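Local coordinates for protein beta-galacturonidase (Eisenbergiella tayi, PDB 6NCW) that acts as a glycoside hydrolase family 2 beta-galacturonidase, probably cleaving terminal beta-linked hexuronic acid residues from glycosides, at residues Tyr151-His156 / Glu171-Asn176; Ser179-Gly184 / Val201-Glu206; Val188-Asn193 / Tyr231-Val236; Leu70-Val75 / Phe98-Lys103. One frame throughout, in Å; residues are numbered along the deposited sequence.

Interaction 1: Tyr151-His156 / Glu171-Asn176; sequences YLSWIH and EICVRN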
# COMPACT_ATOMS: atom_id res chain seq x y z
N TYR A 151 -8.55 -37.05 -42.36
CA TYR A 151 -8.58 -36.90 -40.91
C TYR A 151 -9.93 -36.33 -40.46
O TYR A 151 -10.67 -35.72 -41.23
CB TYR A 151 -7.45 -36.00 -40.42
CG TYR A 151 -7.58 -34.53 -40.79
CD1 TYR A 151 -8.09 -33.60 -39.87
CD2 TYR A 151 -7.18 -34.07 -42.03
CE1 TYR A 151 -8.21 -32.26 -40.20
CE2 TYR A 151 -7.29 -32.74 -42.37
CZ TYR A 151 -7.81 -31.83 -41.45
OH TYR A 151 -7.91 -30.51 -41.80
N LEU A 152 -10.21 -36.54 -39.18
CA LEU A 152 -11.43 -36.05 -38.54
C LEU A 152 -11.22 -34.60 -38.10
O LEU A 152 -10.43 -34.32 -37.20
CB LEU A 152 -11.78 -36.95 -37.36
CG LEU A 152 -12.07 -38.39 -37.83
CD1 LEU A 152 -12.45 -39.32 -36.70
CD2 LEU A 152 -13.17 -38.35 -38.88
N SER A 153 -11.96 -33.68 -38.74
CA SER A 153 -11.83 -32.26 -38.46
C SER A 153 -12.53 -31.85 -37.15
O SER A 153 -11.99 -31.04 -36.39
CB SER A 153 -12.36 -31.47 -39.65
OG SER A 153 -12.64 -30.13 -39.28
N TRP A 154 -13.71 -32.39 -36.87
CA TRP A 154 -14.41 -32.17 -35.60
C TRP A 154 -15.53 -33.20 -35.47
O TRP A 154 -15.92 -33.84 -36.45
CB TRP A 154 -14.97 -30.74 -35.47
CG TRP A 154 -15.82 -30.22 -36.64
CD1 TRP A 154 -15.41 -29.37 -37.63
CD2 TRP A 154 -17.21 -30.49 -36.90
NE1 TRP A 154 -16.44 -29.11 -38.49
CE2 TRP A 154 -17.56 -29.78 -38.07
CE3 TRP A 154 -18.19 -31.28 -36.27
CZ2 TRP A 154 -18.85 -29.82 -38.62
CZ3 TRP A 154 -19.48 -31.31 -36.82
CH2 TRP A 154 -19.79 -30.59 -37.99
N ILE A 155 -16.02 -33.35 -34.24
CA ILE A 155 -17.22 -34.12 -33.92
C ILE A 155 -18.09 -33.28 -32.96
O ILE A 155 -17.57 -32.70 -32.01
CB ILE A 155 -16.86 -35.48 -33.30
CG1 ILE A 155 -18.11 -36.24 -32.84
CG2 ILE A 155 -15.88 -35.32 -32.14
CD1 ILE A 155 -17.85 -37.70 -32.54
N HIS A 156 -19.39 -33.20 -33.24
CA HIS A 156 -20.36 -32.49 -32.42
C HIS A 156 -21.42 -33.46 -31.93
O HIS A 156 -22.12 -34.09 -32.74
CB HIS A 156 -21.04 -31.36 -33.19
CG HIS A 156 -20.12 -30.24 -33.55
ND1 HIS A 156 -20.49 -29.21 -34.40
CD2 HIS A 156 -18.85 -29.98 -33.18
CE1 HIS A 156 -19.49 -28.38 -34.54
NE2 HIS A 156 -18.47 -28.82 -33.81
N GLU A 171 -22.45 -35.79 -34.99
CA GLU A 171 -22.17 -35.31 -36.33
C GLU A 171 -20.66 -35.15 -36.43
O GLU A 171 -20.03 -34.60 -35.53
CB GLU A 171 -22.89 -33.99 -36.62
CG GLU A 171 -22.70 -33.46 -38.04
CD GLU A 171 -23.41 -32.12 -38.28
OE1 GLU A 171 -23.06 -31.43 -39.26
OE2 GLU A 171 -24.32 -31.77 -37.49
N ILE A 172 -20.09 -35.68 -37.50
CA ILE A 172 -18.65 -35.72 -37.66
C ILE A 172 -18.30 -35.14 -39.01
O ILE A 172 -18.98 -35.41 -40.00
CB ILE A 172 -18.11 -37.16 -37.54
CG1 ILE A 172 -18.65 -37.79 -36.27
CG2 ILE A 172 -16.60 -37.16 -37.51
CD1 ILE A 172 -17.91 -38.99 -35.88
N CYS A 173 -17.23 -34.35 -39.04
CA CYS A 173 -16.73 -33.73 -40.26
C CYS A 173 -15.40 -34.37 -40.64
O CYS A 173 -14.49 -34.44 -39.81
CB CYS A 173 -16.58 -32.23 -40.04
SG CYS A 173 -16.24 -31.32 -41.51
N VAL A 174 -15.31 -34.88 -41.87
CA VAL A 174 -14.10 -35.54 -42.36
C VAL A 174 -13.56 -34.75 -43.54
O VAL A 174 -14.32 -34.32 -44.41
CB VAL A 174 -14.36 -37.01 -42.76
CG1 VAL A 174 -13.04 -37.78 -42.83
CG2 VAL A 174 -15.30 -37.67 -41.77
N ARG A 175 -12.24 -34.56 -43.55
CA ARG A 175 -11.57 -33.85 -44.63
C ARG A 175 -10.63 -34.82 -45.33
O ARG A 175 -9.78 -35.46 -44.69
CB ARG A 175 -10.80 -32.64 -44.10
CG ARG A 175 -10.07 -31.83 -45.17
CD ARG A 175 -9.68 -30.50 -44.56
NE ARG A 175 -8.67 -29.77 -45.33
CZ ARG A 175 -8.14 -28.61 -44.93
NH1 ARG A 175 -8.54 -28.06 -43.78
NH2 ARG A 175 -7.23 -28.00 -45.67
N ASN A 176 -10.80 -34.95 -46.64
CA ASN A 176 -9.95 -35.78 -47.48
C ASN A 176 -8.88 -34.89 -48.08
O ASN A 176 -9.20 -33.88 -48.73
CB ASN A 176 -10.77 -36.47 -48.57
CG ASN A 176 -9.91 -37.23 -49.57
OD1 ASN A 176 -8.83 -37.73 -49.24
ND2 ASN A 176 -10.39 -37.31 -50.80
O HOH W 1 -10.97 -28.53 -41.62
O HOH W 2 -23.16 -29.84 -35.27

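Interaction 2: Ser179-Gly184 / Val201-Glu206; sequences SGRLDG and VLEGEE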
# COMPACT_ATOMS: atom_id res chain seq x y z
N SER A 179 -6.24 -36.34 -53.66
CA SER A 179 -6.90 -35.86 -54.87
C SER A 179 -7.97 -36.82 -55.38
O SER A 179 -8.83 -36.40 -56.16
CB SER A 179 -5.87 -35.58 -55.97
OG SER A 179 -5.07 -36.72 -56.23
N GLY A 180 -7.95 -38.08 -54.95
CA GLY A 180 -8.92 -39.06 -55.38
C GLY A 180 -10.04 -39.29 -54.38
O GLY A 180 -9.94 -38.95 -53.20
N ARG A 181 -11.12 -39.89 -54.88
CA ARG A 181 -12.25 -40.30 -54.05
C ARG A 181 -11.77 -41.22 -52.93
O ARG A 181 -10.82 -41.99 -53.10
CB ARG A 181 -13.31 -40.98 -54.92
CG ARG A 181 -14.54 -41.51 -54.19
CD ARG A 181 -15.52 -42.17 -55.16
NE ARG A 181 -16.61 -42.85 -54.48
CZ ARG A 181 -16.56 -44.11 -54.04
NH1 ARG A 181 -15.46 -44.83 -54.21
NH2 ARG A 181 -17.61 -44.64 -53.42
N LEU A 182 -12.44 -41.14 -51.77
CA LEU A 182 -12.04 -41.90 -50.59
C LEU A 182 -13.25 -42.57 -49.95
O LEU A 182 -14.34 -42.01 -49.92
CB LEU A 182 -11.35 -40.98 -49.58
CG LEU A 182 -10.33 -41.63 -48.63
CD1 LEU A 182 -8.98 -40.91 -48.70
CD2 LEU A 182 -10.88 -41.64 -47.21
N ASP A 183 -13.04 -43.79 -49.45
CA ASP A 183 -14.09 -44.61 -48.84
C ASP A 183 -13.65 -45.05 -47.45
O ASP A 183 -12.45 -45.19 -47.18
CB ASP A 183 -14.40 -45.89 -49.64
CG ASP A 183 -14.99 -45.61 -51.01
OD1 ASP A 183 -15.79 -44.66 -51.13
OD2 ASP A 183 -14.65 -46.36 -51.95
N GLY A 184 -14.62 -45.30 -46.60
CA GLY A 184 -14.33 -45.80 -45.27
C GLY A 184 -15.55 -45.64 -44.38
O GLY A 184 -16.66 -45.39 -44.85
N VAL A 201 -18.12 -41.50 -47.61
CA VAL A 201 -17.65 -41.39 -48.99
C VAL A 201 -17.31 -39.93 -49.25
O VAL A 201 -18.18 -39.05 -49.14
CB VAL A 201 -18.68 -41.89 -50.01
CG1 VAL A 201 -18.22 -41.51 -51.41
CG2 VAL A 201 -18.84 -43.40 -49.90
N LEU A 202 -16.05 -39.66 -49.59
CA LEU A 202 -15.57 -38.32 -49.87
C LEU A 202 -14.97 -38.28 -51.26
O LEU A 202 -14.14 -39.12 -51.61
CB LEU A 202 -14.53 -37.88 -48.83
CG LEU A 202 -15.04 -37.65 -47.41
CD1 LEU A 202 -13.88 -37.68 -46.45
CD2 LEU A 202 -15.75 -36.32 -47.34
N GLU A 203 -15.37 -37.29 -52.05
CA GLU A 203 -14.69 -37.01 -53.30
C GLU A 203 -13.37 -36.30 -53.03
O GLU A 203 -13.12 -35.79 -51.93
CB GLU A 203 -15.59 -36.17 -54.23
CG GLU A 203 -16.94 -36.85 -54.58
CD GLU A 203 -16.78 -38.15 -55.37
OE1 GLU A 203 -16.10 -38.13 -56.42
OE2 GLU A 203 -17.32 -39.20 -54.94
N GLY A 204 -12.50 -36.30 -54.03
CA GLY A 204 -11.17 -35.72 -53.87
C GLY A 204 -11.16 -34.33 -53.26
O GLY A 204 -11.84 -33.42 -53.74
N GLU A 205 -10.38 -34.17 -52.18
CA GLU A 205 -10.20 -32.88 -51.52
C GLU A 205 -11.52 -32.33 -50.98
O GLU A 205 -11.71 -31.12 -50.90
CB GLU A 205 -9.54 -31.87 -52.45
CG GLU A 205 -8.52 -32.49 -53.39
CD GLU A 205 -7.24 -31.71 -53.48
OE1 GLU A 205 -6.22 -32.17 -52.91
OE2 GLU A 205 -7.25 -30.64 -54.12
N GLU A 206 -12.44 -33.21 -50.62
CA GLU A 206 -13.73 -32.80 -50.09
C GLU A 206 -13.70 -32.83 -48.57
O GLU A 206 -13.16 -33.77 -47.97
CB GLU A 206 -14.85 -33.71 -50.60
CG GLU A 206 -16.26 -33.24 -50.27
CD GLU A 206 -17.34 -34.26 -50.66
OE1 GLU A 206 -18.55 -33.92 -50.58
OE2 GLU A 206 -17.00 -35.41 -51.05

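Interaction 3: Val188-Asn193 / Tyr231-Val236; sequences VEIGKN and YLITAV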
# COMPACT_ATOMS: atom_id res chain seq x y z
N VAL A 188 -18.13 -44.68 -33.67
CA VAL A 188 -18.34 -43.69 -32.62
C VAL A 188 -18.75 -44.40 -31.34
O VAL A 188 -19.75 -45.14 -31.33
CB VAL A 188 -19.41 -42.65 -33.02
CG1 VAL A 188 -19.66 -41.68 -31.86
CG2 VAL A 188 -19.01 -41.90 -34.26
N GLU A 189 -17.98 -44.18 -30.28
CA GLU A 189 -18.30 -44.71 -28.96
C GLU A 189 -18.37 -43.57 -27.95
O GLU A 189 -17.60 -42.61 -28.03
CB GLU A 189 -17.27 -45.74 -28.51
CG GLU A 189 -17.12 -46.89 -29.51
CD GLU A 189 -16.53 -48.16 -28.89
OE1 GLU A 189 -16.75 -49.25 -29.47
OE2 GLU A 189 -15.86 -48.05 -27.84
N ILE A 190 -19.31 -43.67 -27.01
CA ILE A 190 -19.47 -42.69 -25.95
C ILE A 190 -19.29 -43.42 -24.62
O ILE A 190 -20.13 -44.24 -24.24
CB ILE A 190 -20.84 -41.98 -26.01
CG1 ILE A 190 -21.04 -41.33 -27.37
CG2 ILE A 190 -20.94 -40.95 -24.89
CD1 ILE A 190 -22.39 -40.73 -27.54
N GLY A 191 -18.20 -43.11 -23.93
CA GLY A 191 -17.90 -43.78 -22.67
C GLY A 191 -17.81 -45.28 -22.79
O GLY A 191 -18.29 -46.00 -21.90
N LYS A 192 -17.22 -45.78 -23.88
CA LYS A 192 -17.08 -47.20 -24.18
C LYS A 192 -18.40 -47.89 -24.51
O LYS A 192 -18.40 -49.10 -24.75
CB LYS A 192 -16.39 -47.98 -23.05
CG LYS A 192 -14.95 -47.56 -22.79
CD LYS A 192 -14.13 -47.54 -24.08
CE LYS A 192 -12.77 -48.21 -23.88
NZ LYS A 192 -12.16 -47.82 -22.58
N ASN A 193 -19.53 -47.18 -24.55
CA ASN A 193 -20.74 -47.76 -25.12
C ASN A 193 -20.71 -47.61 -26.63
O ASN A 193 -20.23 -46.61 -27.16
CB ASN A 193 -21.98 -47.09 -24.54
CG ASN A 193 -22.05 -47.20 -23.04
OD1 ASN A 193 -21.31 -46.52 -22.33
ND2 ASN A 193 -22.94 -48.05 -22.54
N TYR A 231 -18.49 -37.80 -20.27
CA TYR A 231 -18.15 -38.99 -21.03
C TYR A 231 -17.18 -38.64 -22.14
O TYR A 231 -17.34 -37.61 -22.81
CB TYR A 231 -19.38 -39.63 -21.65
CG TYR A 231 -20.38 -40.16 -20.65
CD1 TYR A 231 -20.29 -41.45 -20.17
CD2 TYR A 231 -21.42 -39.37 -20.19
CE1 TYR A 231 -21.21 -41.95 -19.27
CE2 TYR A 231 -22.34 -39.84 -19.29
CZ TYR A 231 -22.24 -41.15 -18.83
OH TYR A 231 -23.15 -41.65 -17.94
N LEU A 232 -16.21 -39.51 -22.39
CA LEU A 232 -15.41 -39.38 -23.60
C LEU A 232 -16.19 -39.93 -24.79
O LEU A 232 -16.73 -41.04 -24.73
CB LEU A 232 -14.08 -40.12 -23.45
CG LEU A 232 -13.21 -39.68 -22.27
CD1 LEU A 232 -12.18 -40.74 -21.94
CD2 LEU A 232 -12.55 -38.36 -22.60
N ILE A 233 -16.27 -39.14 -25.86
CA ILE A 233 -16.82 -39.60 -27.12
C ILE A 233 -15.64 -39.81 -28.06
O ILE A 233 -14.77 -38.94 -28.19
CB ILE A 233 -17.87 -38.62 -27.70
CG1 ILE A 233 -18.45 -39.17 -29.00
CG2 ILE A 233 -17.30 -37.21 -27.93
CD1 ILE A 233 -19.69 -38.42 -29.47
N THR A 234 -15.59 -40.99 -28.68
CA THR A 234 -14.48 -41.37 -29.55
C THR A 234 -14.99 -41.65 -30.96
O THR A 234 -15.98 -42.36 -31.14
CB THR A 234 -13.75 -42.59 -29.00
OG1 THR A 234 -13.38 -42.35 -27.64
CG2 THR A 234 -12.49 -42.85 -29.81
N ALA A 235 -14.30 -41.10 -31.95
CA ALA A 235 -14.58 -41.40 -33.34
C ALA A 235 -13.31 -41.93 -33.99
O ALA A 235 -12.28 -41.24 -33.99
CB ALA A 235 -15.10 -40.16 -34.08
N VAL A 236 -13.37 -43.15 -34.53
CA VAL A 236 -12.24 -43.75 -35.23
C VAL A 236 -12.60 -43.86 -36.71
O VAL A 236 -13.60 -44.49 -37.07
CB VAL A 236 -11.85 -45.11 -34.63
CG1 VAL A 236 -10.68 -45.73 -35.40
CG2 VAL A 236 -11.49 -44.95 -33.15
O HOH W 3 -15.94 -43.80 -25.56

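Interaction 4: Leu70-Val75 / Phe98-Lys103; sequences LEFKGV and FDVVLK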
# COMPACT_ATOMS: atom_id res chain seq x y z
N LEU A 70 -0.75 -27.91 -38.28
CA LEU A 70 -0.36 -27.10 -37.13
C LEU A 70 -1.62 -26.43 -36.58
O LEU A 70 -2.24 -25.63 -37.28
CB LEU A 70 0.67 -26.05 -37.52
CG LEU A 70 2.00 -26.61 -38.01
CD1 LEU A 70 2.61 -25.65 -39.02
CD2 LEU A 70 2.93 -26.80 -36.83
N GLU A 71 -1.99 -26.76 -35.34
CA GLU A 71 -3.11 -26.09 -34.69
C GLU A 71 -2.60 -25.03 -33.71
O GLU A 71 -1.77 -25.32 -32.84
CB GLU A 71 -4.02 -27.07 -33.95
CG GLU A 71 -5.24 -26.30 -33.35
CD GLU A 71 -6.20 -27.18 -32.58
OE1 GLU A 71 -5.85 -28.34 -32.26
OE2 GLU A 71 -7.32 -26.68 -32.30
N PHE A 72 -3.10 -23.82 -33.87
CA PHE A 72 -2.81 -22.70 -32.97
C PHE A 72 -4.05 -22.39 -32.14
O PHE A 72 -5.10 -22.05 -32.70
CB PHE A 72 -2.35 -21.49 -33.76
CG PHE A 72 -1.06 -21.72 -34.50
CD1 PHE A 72 -1.07 -22.33 -35.76
CD2 PHE A 72 0.15 -21.37 -33.93
CE1 PHE A 72 0.13 -22.56 -36.43
CE2 PHE A 72 1.36 -21.61 -34.60
CZ PHE A 72 1.34 -22.21 -35.85
N LYS A 73 -3.93 -22.51 -30.82
CA LYS A 73 -5.09 -22.28 -29.97
C LYS A 73 -5.35 -20.80 -29.71
O LYS A 73 -6.49 -20.43 -29.40
CB LYS A 73 -4.94 -23.02 -28.64
CG LYS A 73 -5.00 -24.54 -28.75
CD LYS A 73 -6.37 -25.03 -29.18
CE LYS A 73 -6.43 -26.57 -29.12
NZ LYS A 73 -7.74 -27.11 -29.56
N GLY A 74 -4.33 -19.95 -29.81
CA GLY A 74 -4.55 -18.52 -29.80
C GLY A 74 -3.27 -17.75 -30.05
O GLY A 74 -2.26 -17.98 -29.39
N VAL A 75 -3.30 -16.81 -30.99
CA VAL A 75 -2.21 -15.88 -31.22
C VAL A 75 -2.79 -14.47 -31.11
O VAL A 75 -3.73 -14.12 -31.84
CB VAL A 75 -1.54 -16.09 -32.60
CG1 VAL A 75 -0.40 -15.09 -32.79
CG2 VAL A 75 -1.04 -17.54 -32.78
N PHE A 98 -7.22 -21.77 -34.62
CA PHE A 98 -7.15 -21.90 -36.08
C PHE A 98 -6.08 -22.94 -36.39
O PHE A 98 -5.32 -23.35 -35.51
CB PHE A 98 -6.86 -20.56 -36.79
CG PHE A 98 -5.50 -19.94 -36.44
CD1 PHE A 98 -5.32 -19.21 -35.27
CD2 PHE A 98 -4.42 -20.06 -37.31
CE1 PHE A 98 -4.09 -18.62 -34.97
CE2 PHE A 98 -3.19 -19.48 -37.03
CZ PHE A 98 -3.02 -18.75 -35.85
N ASP A 99 -6.03 -23.37 -37.65
CA ASP A 99 -5.02 -24.37 -38.02
C ASP A 99 -4.44 -24.08 -39.40
O ASP A 99 -5.03 -23.36 -40.22
CB ASP A 99 -5.58 -25.81 -37.95
CG ASP A 99 -6.64 -26.13 -39.03
OD1 ASP A 99 -6.82 -25.36 -40.00
OD2 ASP A 99 -7.30 -27.18 -38.90
N VAL A 100 -3.26 -24.65 -39.64
CA VAL A 100 -2.60 -24.66 -40.94
C VAL A 100 -2.38 -26.11 -41.32
O VAL A 100 -1.88 -26.90 -40.52
CB VAL A 100 -1.26 -23.91 -40.90
CG1 VAL A 100 -0.56 -23.99 -42.25
CG2 VAL A 100 -1.47 -22.46 -40.48
N VAL A 101 -2.78 -26.46 -42.54
CA VAL A 101 -2.63 -27.81 -43.07
C VAL A 101 -1.67 -27.77 -44.25
O VAL A 101 -1.82 -26.95 -45.15
CB VAL A 101 -3.98 -28.41 -43.47
CG1 VAL A 101 -3.77 -29.78 -44.12
CG2 VAL A 101 -4.89 -28.52 -42.25
N LEU A 102 -0.67 -28.65 -44.22
CA LEU A 102 0.40 -28.66 -45.22
C LEU A 102 0.51 -30.04 -45.83
O LEU A 102 0.66 -31.03 -45.10
CB LEU A 102 1.73 -28.26 -44.61
CG LEU A 102 1.85 -26.77 -44.33
CD1 LEU A 102 3.23 -26.45 -43.80
CD2 LEU A 102 1.55 -26.00 -45.61
N LYS A 103 0.47 -30.10 -47.15
CA LYS A 103 0.45 -31.37 -47.86
C LYS A 103 1.86 -31.81 -48.21
O LYS A 103 2.65 -31.01 -48.75
CB LYS A 103 -0.42 -31.27 -49.11
CG LYS A 103 -1.91 -31.30 -48.79
CD LYS A 103 -2.76 -30.89 -49.99
CE LYS A 103 -4.22 -31.24 -49.76
NZ LYS A 103 -5.09 -30.86 -50.91

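Interaction 1: Tyr151-His156 / Glu171-Asn176
The indole of Trp154 lies on Cys173 of the antiparallel partner strand. With CG of Trp154 in the crowded position between the backbone N and carbonyl carbon (chi1 51°), the indole folds back across the neighbouring strand. Cys173 CB then sits over one face of its five-membered ring, a CH-pi contact 3.5 Å from the centroid, while SG, anti to its own backbone N, meets the ring obliquely. The opposite face of the indole carries His156, whose CE1 lies over the rim; the extended Glu171 runs beside the six-membered ring, its OE1 3.6 Å from Trp154 CH2. One water joins His156 ND1 to Glu171 OE2. Tyr151 takes the same crowded rotamer (chi1 70°), laying its ring alongside the extended Arg175, whose CD comes within 3.3 Å of Tyr151 OH. Between these two groups a beta bulge shifts the register: both Ser153 N and Trp154 O pair with Cys173, and the 2.9 Å bond from Ser153 N to Cys173 O meets the carbonyl from above its plane. Leu152, Ile155, Ile172 and Val174 line the other face, where Ile155 CD1 and Ile172 CD1 touch at 3.6 Å. That apolar face packs against strands 182-190, 227-238 and 245-251 across the immunoglobulin-like sandwich; strand 207-216 continues the sheet beyond 171-176, and His156 NE2 bonds to Thr362 O in the last turn of helix 349-364.

Interaction 2: Ser179-Gly184 / Val201-Glu206
Arg181 leaves the backbone with CG anti to N and stays extended as far as NE, where chi4 of -87° turns the guanidinium across the chain. Glu203 does the reverse, bending at chi2 (-63°) so that its carboxylate doubles back to the arginine. Glu203 OE2 lies in the plane of the guanidinium at its edge, but the NE to OE2 separation of 3.7 Å makes this a long salt bridge, and the two flat groups are turned 47° from each other. Asp183, with CG beside its backbone N, supplies the second acid: Arg181 NH1 reaches Asp183 OD2 at 2.8 Å, a salt bridge whose hydrogen bond is weak, being strongly bent. The guanidinium thus links two carboxylates that would otherwise probably repel each other. Val201 crosses Arg181 obliquely and runs alongside Asp183, its CG1 3.7 Å from Arg181 NE and its CG2 3.5 Å from Asp183 OD1.

Two backbone bonds pair Leu182 with Leu202, the shorter running 2.6 Å from Leu182 N to Leu202 O. Past them, a type II turn spans Glu203 to Glu206, and Glu206 OE2 accepts from Glu203 N at 2.7 Å. Gly204 CA comes within 3.3 Å of Ser179 O, close packing that its lack of a side chain permits.

This is the surface end of the hairpin formed by strands 182-190 and 193-202. Leu202 faces strands 165-176 and 207-216 of the opposing sheet, Asn176 holds Gly180 O through its ND2, and Glu205 is salt-bridged to Lys103 on strand 98-105.

Interaction 3: Val188-Asn193 / Tyr231-Val236
Strand 188-190 runs antiparallel to 231-236 at 171°, pairing Glu189 with Thr234 through two backbone hydrogen bonds, the shorter 2.7 Å from Thr234 N to Glu189 O.

Ile190 and Ile233 point the same way, side by side, with their CG1 atoms 3.7 Å apart. Their first torsions differ: CG1 of Ile190 is anti to the carbonyl carbon (chi1 -56°), whereas CG1 of Ile233 is anti to the backbone N (chi1 -178°). Ile233 CG1 therefore also meets Val188 CG1, at 4.0 Å, and sits between two neighbours on the facing strand. The Ile190 and Tyr231 side chains cross at about a right angle, Ile190 CG2 touching Tyr231 CB at 3.8 Å.

Gly191 N adds a third bond, nearly along the C=O axis of Leu232, just as the chain enters a type I' turn from Ile190 to Asn193. Gly191 has positive phi, which favours glycine, and its CA lies at the edge of the Tyr231 ring, near CD1. Leu232 O also accepts from a water that in turn takes the N-H of Lys192, tying the turn to the strand.

The apolar face of Val188, Ile190, Ile233 and Ala235 looks across the immunoglobulin-like sandwich to strands 150-162 and 165-176. Strand 245-251 flanks 227-238 on its far edge, while Tyr231 packs edge-to-face on Trp219 and its OH is hydrogen-bonded to the backbone N of Glu221.

Interaction 4: Leu70-Val75 / Phe98-Lys103
Residues 70-72 and 98-100 pair as regular antiparallel strands, 167° apart, with four backbone hydrogen bonds: Leu70 with Val100 and Phe72 with Phe98 each bond in both directions. The shortest is Leu70 N to Val100 O, 2.7 Å. Glu71 and Asp99 form the non-hydrogen-bonded pair between them.

Phe98 carries the side-chain contact. Its CG stands in the crowded position between backbone N and carbonyl carbon (chi1 63°), which swings the ring over toward the facing strand; CG of Phe72 is anti to its carbonyl carbon. Phe72 CB consequently sits over one face of the Phe98 ring, a CH-pi contact 3.7 Å from the centroid. The two rings are nearly parallel (14°) but slid so far apart, with centroids 5.2 Å from each other, that they barely overlap. Val75 CG2 closes on the edge of the Phe98 ring, 3.8 Å from CZ. On the other face of the sheet, the extended Glu71 takes a salt bridge from Lys73 NZ to its OE2, at 2.8 Å, and Asp99 is paired with Arg69.

Strand 98-105 is the outermost of its four-stranded sheet within the chain, and 142-147 lies beyond 68-72. Leu70, Phe72 and Phe98 pack on strand 78-83 of the six-stranded sheet, while Lys73 also bridges to Glu317, at the start of helix 317-326.

Along the chain interaction 4 comes first, then interaction 1; the segments of interactions 2 and 3 then alternate, their first segments sharing strand 182-190. Interactions 1, 2 and 3 build the immunoglobulin-like sandwich: interaction 1 lies in one sheet, interactions 2 and 3 at opposite ends of strand 182-190 in the other, their centres about 25 Å apart. Across the core Ile172 CD1 meets Val188 CG2 at 3.5 Å, joining interactions 1 and 3, about 14 Å between centres. Interaction 4 belongs to the preceding beta domain; Val101 against Tyr151 and the Lys103-Glu205 salt bridge connect it to interactions 1 and 2. All lie away from the galacturonate-binding residues, joining strands within and between two beta domains.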